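Local coordinates for PBP domain-containing protein (Vibrio parahaemolyticus, PDB 3MUQ), which is of unknown function but probably binds a small ligand outside the cytoplasm, like periplasmic binding proteins, at residues Glu102-Leu105 and Asp106-Glu110; Lys130-Gly133 and Phe134-Gln137; Leu176-Gln179 and Asn180-Asp183; Arg227-Glu230 and Leu231-Gly234. One frame throughout, in Å; residues are numbered along the deposited sequence.

Contact 1: Glu102-Leu105 and Asp106-Glu110; sequences ESVL and DVFKE
With OG of S103 set between its own backbone N and carbonyl carbon (chi1 72°), the hydroxyl faces the amide of D106, whose own CG lies anti to its carbonyl carbon (chi1 -70°) and leans back over the serine. S103 OG accepts from D106 N at 3.0 Å in a nearly straight bond, 166° at the hydrogen. The carboxylate of D106 stays close by, its CG 3.3 Å from S103 OG, but D106 OD2, 3.4 Å from S103 OG, is poorly angled for a bond. This is the N-cap of helix 104-113: the serine supplies an acceptor to an amide of the first turn, and S103 O then takes V107 N. The regular ladder follows, F108 N to V104 O at 2.9 Å and K109 N to L105 O at 3.0 Å. On the buried flank V104 and F108 run side by side, and CG2 of V104 touches the F108 ring at CE1, 3.7 Å away. F188 of strand 185-188 packs on V104 and V107, while the F108 ring meets that of W135 in helix 126-138. The outer flank is acidic. E102, poorly ordered, carries its CB 4.0 Å from D106 OD2, and the two carboxylates are like charges near the positive end of the helix dipole, which would probably ease their proximity. K109 runs its chain past L105 O, with CG 3.2 Å from it.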
# COMPACT_ATOMS: atom_id res chain seq x y z
N GLU A 102 -27.48 11.17 5.45
CA GLU A 102 -27.33 10.27 4.31
C GLU A 102 -25.98 10.41 3.63
O GLU A 102 -25.34 9.42 3.30
CB GLU A 102 -28.44 10.49 3.29
CG GLU A 102 -29.81 10.04 3.75
CD GLU A 102 -30.90 10.52 2.82
OE1 GLU A 102 -31.47 11.60 3.08
OE2 GLU A 102 -31.19 9.81 1.82
N SER A 103 -25.57 11.65 3.39
CA SER A 103 -24.31 11.91 2.70
C SER A 103 -23.39 12.72 3.59
O SER A 103 -23.83 13.32 4.57
CB SER A 103 -24.55 12.64 1.38
OG SER A 103 -24.92 13.98 1.61
N VAL A 104 -22.11 12.74 3.25
CA VAL A 104 -21.16 13.53 4.01
C VAL A 104 -21.39 15.01 3.70
O VAL A 104 -21.09 15.89 4.51
CB VAL A 104 -19.69 13.11 3.73
CG1 VAL A 104 -19.33 13.34 2.28
CG2 VAL A 104 -18.74 13.86 4.64
N LEU A 105 -21.94 15.30 2.52
CA LEU A 105 -22.25 16.69 2.20
C LEU A 105 -23.38 17.22 3.09
O LEU A 105 -23.33 18.36 3.55
CB LEU A 105 -22.55 16.88 0.71
CG LEU A 105 -21.45 16.47 -0.28
CD1 LEU A 105 -21.83 16.95 -1.66
CD2 LEU A 105 -20.08 17.03 0.10
N ASP A 106 -24.39 16.39 3.37
CA ASP A 106 -25.40 16.74 4.37
C ASP A 106 -24.76 16.99 5.74
O ASP A 106 -25.13 17.92 6.46
CB ASP A 106 -26.45 15.63 4.49
CG ASP A 106 -27.34 15.54 3.26
OD1 ASP A 106 -27.38 16.53 2.48
OD2 ASP A 106 -27.99 14.49 3.07
N VAL A 107 -23.80 16.14 6.10
CA VAL A 107 -23.11 16.30 7.37
C VAL A 107 -22.40 17.66 7.45
O VAL A 107 -22.57 18.39 8.43
CB VAL A 107 -22.12 15.13 7.65
CG1 VAL A 107 -21.31 15.44 8.88
CG2 VAL A 107 -22.89 13.80 7.83
N PHE A 108 -21.63 18.01 6.43
CA PHE A 108 -20.94 19.30 6.43
C PHE A 108 -21.93 20.47 6.51
O PHE A 108 -21.76 21.37 7.34
CB PHE A 108 -20.01 19.43 5.21
CG PHE A 108 -18.66 18.80 5.42
CD1 PHE A 108 -18.55 17.52 5.94
CD2 PHE A 108 -17.49 19.49 5.10
CE1 PHE A 108 -17.29 16.94 6.14
CE2 PHE A 108 -16.24 18.92 5.28
CZ PHE A 108 -16.14 17.65 5.81
N LYS A 109 -22.97 20.44 5.69
CA LYS A 109 -23.95 21.51 5.67
C LYS A 109 -24.60 21.69 7.04
O LYS A 109 -24.78 22.82 7.51
CB LYS A 109 -25.02 21.24 4.61
CG LYS A 109 -24.52 21.36 3.19
CD LYS A 109 -25.50 20.78 2.19
CE LYS A 109 -24.88 20.74 0.80
NZ LYS A 109 -25.74 20.04 -0.19
N GLU A 110 -24.96 20.57 7.66
CA GLU A 110 -25.63 20.56 8.96
C GLU A 110 -24.72 21.14 10.05
O GLU A 110 -25.15 21.93 10.89
CB GLU A 110 -26.02 19.12 9.29
CG GLU A 110 -27.06 18.93 10.38
CD GLU A 110 -27.99 17.76 10.07
OE1 GLU A 110 -28.59 17.20 11.03
OE2 GLU A 110 -28.13 17.40 8.88

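Contact 2: Lys130-Gly133 and Phe134-Gln137; sequences KEMG and FWAQ
E131 and W135, one helical turn apart, form the tight part of this contact. The indole NE1 of W135 donates to E131 OE2 at 2.9 Å; the oxygen lies in the ring plane and offers its anti lone pair, while the carboxylate is turned 76° from the ring. That bond is bent, 142° at the hydrogen. E131 OE2 also bonds to the hydroxyl of Y147, and OE1 to that of S120, so the buried carboxylate is fixed at both oxygens. On another flank K130 has CG anti to the backbone N (chi1 176°), and its chain, extended as far as CE, brings that atom to 3.4 Å from CZ of F134; the last torsion merely turns NZ aside. K130 O lies over one face of the same ring. The looser side holds A136, exposed, and Q137, whose NE2 makes just a weak bond to G133 O at 3.4 Å; the same carbonyl is taken more firmly by Q137 N at 2.9 Å. L105 of helix 104-113 packs on F134 and Q137. Helix 126-138 is the crossover between parallel strands 118-120 and 147-149, a beta-alpha-beta unit, and E131 ties it to S120 and Y147 of those strands.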
# COMPACT_ATOMS: atom_id res chain seq x y z
N LYS A 130 -8.73 17.49 1.11
CA LYS A 130 -9.96 16.73 0.99
C LYS A 130 -11.12 17.38 1.77
O LYS A 130 -12.26 17.39 1.31
CB LYS A 130 -9.77 15.29 1.43
CG LYS A 130 -11.07 14.52 1.39
CD LYS A 130 -10.86 13.04 1.26
CE LYS A 130 -12.13 12.35 0.77
NZ LYS A 130 -12.26 12.36 -0.72
N GLU A 131 -10.83 17.90 2.96
CA GLU A 131 -11.87 18.57 3.72
C GLU A 131 -12.39 19.78 2.93
O GLU A 131 -13.60 20.00 2.84
CB GLU A 131 -11.34 19.03 5.08
CG GLU A 131 -12.33 19.90 5.83
CD GLU A 131 -11.65 21.02 6.58
OE1 GLU A 131 -10.42 20.89 6.81
OE2 GLU A 131 -12.31 22.03 6.90
N MSE A 132 -11.46 20.54 2.36
CA MSE A 132 -11.81 21.73 1.58
C MSE A 132 -12.62 21.42 0.33
O MSE A 132 -13.47 22.22 -0.08
CB MSE A 132 -10.56 22.54 1.24
CG MSE A 132 -9.74 22.94 2.48
SE MSE A 132 -10.77 23.90 3.86
CE MSE A 132 -12.10 22.61 4.29
N GLY A 133 -12.36 20.27 -0.26
CA GLY A 133 -13.12 19.82 -1.41
C GLY A 133 -14.58 19.63 -1.05
O GLY A 133 -15.47 20.00 -1.82
N PHE A 134 -14.85 19.04 0.10
CA PHE A 134 -16.22 18.81 0.51
C PHE A 134 -16.93 20.14 0.75
O PHE A 134 -18.06 20.32 0.32
CB PHE A 134 -16.30 17.93 1.75
CG PHE A 134 -15.89 16.51 1.52
CD1 PHE A 134 -16.10 15.90 0.29
CD2 PHE A 134 -15.30 15.77 2.54
CE1 PHE A 134 -15.72 14.59 0.08
CE2 PHE A 134 -14.92 14.45 2.33
CZ PHE A 134 -15.13 13.86 1.10
N TRP A 135 -16.26 21.06 1.43
CA TRP A 135 -16.86 22.38 1.62
C TRP A 135 -17.19 22.98 0.26
O TRP A 135 -18.28 23.50 0.07
CB TRP A 135 -15.96 23.34 2.42
CG TRP A 135 -15.85 23.00 3.89
CD1 TRP A 135 -14.71 22.71 4.57
CD2 TRP A 135 -16.92 22.89 4.84
NE1 TRP A 135 -14.99 22.43 5.89
CE2 TRP A 135 -16.34 22.54 6.08
CE3 TRP A 135 -18.31 23.05 4.76
CZ2 TRP A 135 -17.10 22.35 7.24
CZ3 TRP A 135 -19.06 22.88 5.91
CH2 TRP A 135 -18.45 22.52 7.13
N ALA A 136 -16.26 22.89 -0.68
CA ALA A 136 -16.51 23.45 -2.02
C ALA A 136 -17.74 22.80 -2.66
O ALA A 136 -18.57 23.49 -3.24
CB ALA A 136 -15.28 23.29 -2.91
N GLN A 137 -17.87 21.49 -2.53
CA GLN A 137 -19.03 20.79 -3.07
C GLN A 137 -20.34 21.19 -2.40
O GLN A 137 -21.39 21.18 -3.05
CB GLN A 137 -18.86 19.28 -2.98
CG GLN A 137 -17.81 18.74 -3.92
CD GLN A 137 -17.49 17.29 -3.63
OE1 GLN A 137 -18.37 16.42 -3.70
NE2 GLN A 137 -16.23 17.02 -3.30

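Contact 3: Leu176-Gln179 and Asn180-Asp183; sequences LAYQ and NKLD
K181 N donates to Y178 O at 2.9 Å, with 162° at the hydrogen, the shorter of two i to i+3 bonds that hold the backbone here. In the other, L182 N reaches Q179 O at 3.1 Å from above the carbonyl plane rather than along a lone pair. Each spans three residues, so the chain turns tightly. Side chains follow the same folding back: K181 lies alongside Y178, pointing the same way, with its CE 3.4 Å from ring atom CD2 of Y178, and the approach to the ring is oblique. L182 directs its CB toward residues 176-179, and its CD1 meets CB of Y178 at 3.5 Å, while its CG lies close to Y178 O.

A water links residues 176 and 180: it lies 2.8 Å from L176 O and accepts from N180 N at 3.2 Å. The amide of Q179 adds a weak bond, NE2 to L176 O at 3.3 Å. Its stronger partner is in the second subunit: CG set between the backbone N and carbonyl carbon (chi1 61°), with the chain extended beyond, carries NE2 out to the carbonyl oxygen of D31 there.

L182 is the buried residue of the turn and rests on L158, N159 and S162 of helix 154-163, with N159 also touching Y178. D183 N bonds to the hydroxyl of S162 as the chain heads into strand 185-188, while L176 and A177 pack against W222 and D31 of the second subunit.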
# COMPACT_ATOMS: atom_id res chain seq x y z
N LEU A 176 -7.95 5.50 15.16
CA LEU A 176 -7.81 4.26 15.93
C LEU A 176 -6.67 4.34 16.94
O LEU A 176 -6.78 3.84 18.07
CB LEU A 176 -7.60 3.04 15.02
CG LEU A 176 -8.75 2.70 14.07
CD1 LEU A 176 -8.33 1.65 13.02
CD2 LEU A 176 -9.95 2.21 14.87
N ALA A 177 -5.56 4.96 16.53
CA ALA A 177 -4.41 5.11 17.43
C ALA A 177 -4.70 6.05 18.59
O ALA A 177 -4.13 5.89 19.66
CB ALA A 177 -3.17 5.60 16.67
N TYR A 178 -5.59 7.02 18.38
CA TYR A 178 -5.86 8.05 19.38
C TYR A 178 -7.14 7.84 20.21
O TYR A 178 -7.33 8.48 21.24
CB TYR A 178 -5.91 9.44 18.72
CG TYR A 178 -4.57 10.10 18.48
CD1 TYR A 178 -3.67 9.59 17.55
CD2 TYR A 178 -4.20 11.25 19.18
CE1 TYR A 178 -2.44 10.19 17.32
CE2 TYR A 178 -2.96 11.86 18.96
CZ TYR A 178 -2.09 11.32 18.03
OH TYR A 178 -0.87 11.91 17.79
N GLN A 179 -8.03 6.96 19.77
CA GLN A 179 -9.37 6.90 20.35
C GLN A 179 -9.34 6.69 21.87
O GLN A 179 -10.20 7.20 22.59
CB GLN A 179 -10.22 5.82 19.68
CG GLN A 179 -9.63 4.43 19.82
CD GLN A 179 -10.43 3.38 19.09
OE1 GLN A 179 -11.65 3.46 19.02
NE2 GLN A 179 -9.73 2.39 18.53
N ASN A 180 -8.34 5.97 22.35
CA ASN A 180 -8.24 5.66 23.78
C ASN A 180 -8.14 6.92 24.65
O ASN A 180 -8.46 6.88 25.84
CB ASN A 180 -7.06 4.73 24.05
CG ASN A 180 -5.70 5.44 23.97
OD1 ASN A 180 -5.16 5.69 22.89
ND2 ASN A 180 -5.13 5.76 25.14
N LYS A 181 -7.71 8.03 24.07
CA LYS A 181 -7.59 9.27 24.82
C LYS A 181 -8.48 10.40 24.28
O LYS A 181 -8.33 11.56 24.65
CB LYS A 181 -6.12 9.73 24.88
CG LYS A 181 -5.53 10.20 23.56
CD LYS A 181 -4.01 10.41 23.71
CE LYS A 181 -3.38 11.01 22.46
NZ LYS A 181 -1.89 10.84 22.44
N LEU A 182 -9.43 10.06 23.42
CA LEU A 182 -10.35 11.06 22.89
C LEU A 182 -11.76 10.87 23.45
O LEU A 182 -12.26 9.76 23.52
CB LEU A 182 -10.38 11.00 21.35
CG LEU A 182 -9.03 11.29 20.67
CD1 LEU A 182 -9.04 10.93 19.18
CD2 LEU A 182 -8.64 12.74 20.91
N ASP A 183 -12.40 11.96 23.83
CA ASP A 183 -13.80 11.91 24.25
C ASP A 183 -14.67 12.15 23.03
O ASP A 183 -15.43 13.11 22.99
CB ASP A 183 -14.11 12.98 25.30
CG ASP A 183 -13.51 12.67 26.65
OD1 ASP A 183 -13.00 11.55 26.86
OD2 ASP A 183 -13.55 13.57 27.53
O HOH W 1 -6.29 4.08 20.78

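Contact 4: Arg227-Glu230 and Leu231-Gly234; sequences RGQE and LING
L231 lies along the turn that begins at R227, whose NH2 makes a salt bridge with D31 of the same chain. The CB of L231 is 3.5 Å from G228 O, and its CG lies 3.7 Å from R227 O. I232 comes next. Its amide gives a straight bond to G228 O, 2.9 Å and 166° at the hydrogen, in the carbonyl plane. CG1 is anti to the carbonyl carbon (chi1 -69°), which folds the branch back over the preceding turn, so that CD1 of I232 meets Q229 NE2, itself bonded to L223 O, at 3.7 Å, the two side chains crossing at an angle. This is a regular alpha-helical stretch of helix 226-236, close to the C-terminus, and it packs L231 on Y23, L24 and Q27 of helix 20-32 and I232 on L24 and on L81 and M82 of strand 78-90. At N233 the backbone N donates to Q229 O at 2.8 Å. Its side-chain CG lies 3.3 Å from Q229 O, but ND2 is poorly angled for a bond there. N233 also packs on Q229 of the second subunit, and Q229 and E230 in turn meet N233 of that subunit. G234 N closes the run on E230 O at 2.9 Å.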
# COMPACT_ATOMS: atom_id res chain seq x y z
N ARG A 227 10.31 2.62 -1.22
CA ARG A 227 10.71 4.02 -1.40
C ARG A 227 9.53 4.93 -1.73
O ARG A 227 9.36 5.98 -1.13
CB ARG A 227 11.78 4.17 -2.49
CG ARG A 227 13.16 3.71 -2.07
CD ARG A 227 14.13 3.67 -3.26
NE ARG A 227 14.77 4.96 -3.49
CZ ARG A 227 15.86 5.37 -2.86
NH1 ARG A 227 16.44 4.58 -1.96
NH2 ARG A 227 16.39 6.56 -3.13
N GLY A 228 8.72 4.52 -2.70
CA GLY A 228 7.58 5.31 -3.11
C GLY A 228 6.52 5.34 -2.03
O GLY A 228 5.89 6.38 -1.76
N GLN A 229 6.31 4.17 -1.42
CA GLN A 229 5.32 4.02 -0.36
C GLN A 229 5.63 4.92 0.83
O GLN A 229 4.72 5.49 1.42
CB GLN A 229 5.23 2.56 0.11
CG GLN A 229 4.55 1.64 -0.92
CD GLN A 229 3.08 1.99 -1.12
OE1 GLN A 229 2.28 1.94 -0.17
NE2 GLN A 229 2.72 2.35 -2.34
N GLU A 230 6.91 5.03 1.18
CA GLU A 230 7.30 5.94 2.27
C GLU A 230 6.77 7.35 2.00
O GLU A 230 6.20 8.00 2.90
CB GLU A 230 8.82 5.95 2.41
CG GLU A 230 9.36 6.68 3.64
CD GLU A 230 10.87 6.62 3.73
OE1 GLU A 230 11.51 6.16 2.76
OE2 GLU A 230 11.43 7.04 4.77
N LEU A 231 6.94 7.81 0.77
CA LEU A 231 6.50 9.16 0.40
C LEU A 231 4.99 9.30 0.35
O LEU A 231 4.44 10.31 0.79
CB LEU A 231 7.12 9.58 -0.92
CG LEU A 231 8.65 9.63 -0.80
CD1 LEU A 231 9.33 9.74 -2.16
CD2 LEU A 231 9.03 10.76 0.13
N ILE A 232 4.32 8.29 -0.21
CA ILE A 232 2.86 8.26 -0.24
C ILE A 232 2.28 8.30 1.17
O ILE A 232 1.34 9.07 1.46
CB ILE A 232 2.37 7.00 -0.99
CG1 ILE A 232 2.70 7.12 -2.48
CG2 ILE A 232 0.87 6.77 -0.76
CD1 ILE A 232 2.40 5.87 -3.26
N ASN A 233 2.84 7.49 2.06
CA ASN A 233 2.39 7.47 3.44
C ASN A 233 2.66 8.80 4.11
O ASN A 233 1.80 9.34 4.81
CB ASN A 233 3.06 6.35 4.23
CG ASN A 233 2.55 4.99 3.84
OD1 ASN A 233 1.39 4.84 3.44
ND2 ASN A 233 3.42 3.97 3.94
N GLY A 234 3.86 9.33 3.90
CA GLY A 234 4.21 10.63 4.44
C GLY A 234 3.15 11.66 4.08
O GLY A 234 2.75 12.47 4.91

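Contacts 1 and 2 are partly buried and belong together: their centres lie 11 Å apart and their helices touch, F108 CD2 standing 3.4 Å from W135 CE2. Contact 1 deals with the start of a helix, and a hydroxyl caps it, whereas contact 2 sits within one and adds a buried carboxylate bonded to an indole. Contact 3 lies at the surface, where a water and i to i+3 bonds hold a turn beyond the helix core. Contact 4, partly buried on the opposite side of the chain's centre from contacts 1 and 2, combines backbone ladder and aliphatic packing with amide side chains at the subunit interface. Contacts 3 and 4 meet across the dimer, R227 packing on A177 of the second subunit.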